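Local coordinates for protein dehydrogenase (Sinorhizobium meliloti, PDB 3UOE) that probably acts as an oxidoreductase of the malate/L-lactate dehydrogenase (LDH2/MDH2) family, at residues 68-73 / 207-212. Numbering follows the deposited sequence.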
# COMPACT_ATOMS: atom_id res chain seq x y z
N GLY A 68 -11.47 -16.12 -10.98
CA GLY A 68 -12.64 -16.26 -11.83
C GLY A 68 -13.45 -17.49 -11.44
O GLY A 68 -13.57 -17.81 -10.26
N LEU A 69 -13.97 -18.18 -12.44
CA LEU A 69 -14.93 -19.24 -12.20
C LEU A 69 -14.38 -20.47 -11.45
O LEU A 69 -15.16 -21.24 -10.91
CB LEU A 69 -15.61 -19.66 -13.50
CG LEU A 69 -16.61 -18.63 -14.06
CD1 LEU A 69 -16.81 -18.82 -15.56
CD2 LEU A 69 -17.94 -18.68 -13.31
N GLN A 70 -13.06 -20.65 -11.43
CA GLN A 70 -12.50 -21.78 -10.68
C GLN A 70 -12.82 -21.64 -9.20
O GLN A 70 -12.77 -22.61 -8.45
CB GLN A 70 -10.99 -21.95 -10.92
CG GLN A 70 -10.10 -20.93 -10.20
CD GLN A 70 -8.62 -21.11 -10.52
OE1 GLN A 70 -8.22 -21.21 -11.69
NE2 GLN A 70 -7.78 -21.12 -9.47
N ARG A 71 -13.19 -20.43 -8.79
CA ARG A 71 -13.58 -20.16 -7.41
C ARG A 71 -15.00 -20.62 -7.08
O ARG A 71 -15.34 -20.77 -5.92
CB ARG A 71 -13.52 -18.65 -7.15
CG ARG A 71 -12.17 -18.05 -7.35
CD ARG A 71 -11.25 -18.50 -6.26
NE ARG A 71 -9.94 -17.90 -6.42
CZ ARG A 71 -9.08 -17.74 -5.43
NH1 ARG A 71 -9.40 -18.12 -4.20
NH2 ARG A 71 -7.89 -17.18 -5.67
N LEU A 72 -15.83 -20.82 -8.09
CA LEU A 72 -17.26 -21.01 -7.84
C LEU A 72 -17.65 -22.29 -7.08
O LEU A 72 -18.42 -22.23 -6.12
CB LEU A 72 -18.07 -20.85 -9.13
CG LEU A 72 -19.59 -20.95 -9.01
CD1 LEU A 72 -20.15 -19.92 -8.01
CD2 LEU A 72 -20.26 -20.81 -10.39
N PRO A 73 -17.12 -23.45 -7.51
CA PRO A 73 -17.54 -24.72 -6.90
C PRO A 73 -17.35 -24.74 -5.39
O PRO A 73 -18.16 -25.32 -4.66
CB PRO A 73 -16.62 -25.75 -7.57
CG PRO A 73 -16.30 -25.14 -8.90
CD PRO A 73 -16.14 -23.66 -8.59
N ILE A 207 -1.21 -20.92 -9.08
CA ILE A 207 -0.43 -22.12 -8.90
C ILE A 207 -1.33 -23.35 -8.99
O ILE A 207 -0.95 -24.36 -9.57
CB ILE A 207 0.37 -22.11 -7.57
CG1 ILE A 207 1.60 -21.22 -7.71
CG2 ILE A 207 0.80 -23.52 -7.18
CD1 ILE A 207 2.38 -21.05 -6.42
N ASN A 208 -2.53 -23.25 -8.43
CA ASN A 208 -3.50 -24.33 -8.48
C ASN A 208 -3.85 -24.67 -9.92
O ASN A 208 -3.91 -25.84 -10.30
CB ASN A 208 -4.78 -23.97 -7.72
CG ASN A 208 -4.54 -23.83 -6.23
OD1 ASN A 208 -3.52 -24.28 -5.70
ND2 ASN A 208 -5.47 -23.20 -5.54
N ASN A 209 -4.04 -23.62 -10.72
CA ASN A 209 -4.28 -23.78 -12.15
C ASN A 209 -3.13 -24.52 -12.83
O ASN A 209 -3.37 -25.36 -13.71
CB ASN A 209 -4.52 -22.42 -12.81
CG ASN A 209 -4.63 -22.52 -14.33
OD1 ASN A 209 -3.62 -22.58 -15.04
ND2 ASN A 209 -5.87 -22.55 -14.83
N HIS A 210 -1.89 -24.24 -12.43
CA HIS A 210 -0.78 -25.03 -12.93
C HIS A 210 -0.85 -26.49 -12.48
O HIS A 210 -0.73 -27.41 -13.29
CB HIS A 210 0.56 -24.41 -12.53
CG HIS A 210 0.96 -23.24 -13.37
ND1 HIS A 210 2.11 -23.23 -14.13
CD2 HIS A 210 0.37 -22.04 -13.57
CE1 HIS A 210 2.21 -22.07 -14.76
NE2 HIS A 210 1.17 -21.33 -14.43
N ALA A 211 -1.03 -26.70 -11.17
CA ALA A 211 -1.11 -28.06 -10.64
C ALA A 211 -2.18 -28.82 -11.42
O ALA A 211 -1.95 -29.95 -11.85
CB ALA A 211 -1.45 -28.03 -9.15
N MSE A 212 -3.32 -28.17 -11.60
CA MSE A 212 -4.47 -28.77 -12.24
C MSE A 212 -4.10 -29.30 -13.62
O MSE A 212 -4.49 -30.41 -14.00
CB MSE A 212 -5.59 -27.72 -12.37
CG MSE A 212 -7.00 -28.29 -12.29
SE MSE A 212 -8.29 -27.44 -13.51
CE MSE A 212 -7.56 -28.10 -15.21
O HOH W 1 -8.37 -21.63 -6.45
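Gln-70 lays its terminal amide against the flank of helix 204-213, overlapping the side chains of Asn-208 and Asn-209. In this LDH2/MDH2-type fold the contact joins residues 68-73, at the N-terminal end of helix 72-80, to helix 204-213, with 133 residues between the two segments, at the protein surface. The approach is light, burying 80 Å² in all. Gln-70 OE1 lies 4.1 Å from both CB and ND2 of Asn-209, too far for a hydrogen bond. The two amide planes are nearly coplanar, 5° apart, while the side chains cross at about a right angle. With chi1 at 75° and the chain straight beyond CG (chi2 -178°), Gln-70 extends toward helix 204-213. Its NE2 is held by the carbonyl oxygen of Gly-205, in the turn of the same helix just before residues 207-212, and this bond anchors the amide. Asn-208 turns its CB toward Gln-70, while its OD1 accepts a hydrogen bond from Gln-237. On the other side of the turn at 68-73, Leu-69 and Leu-72 pack on helices 28-41 and 345-355. A water accepts from Gln-70 NE2 at 3.1 Å and, weakly, from Asn-208 ND2 at 3.4 Å.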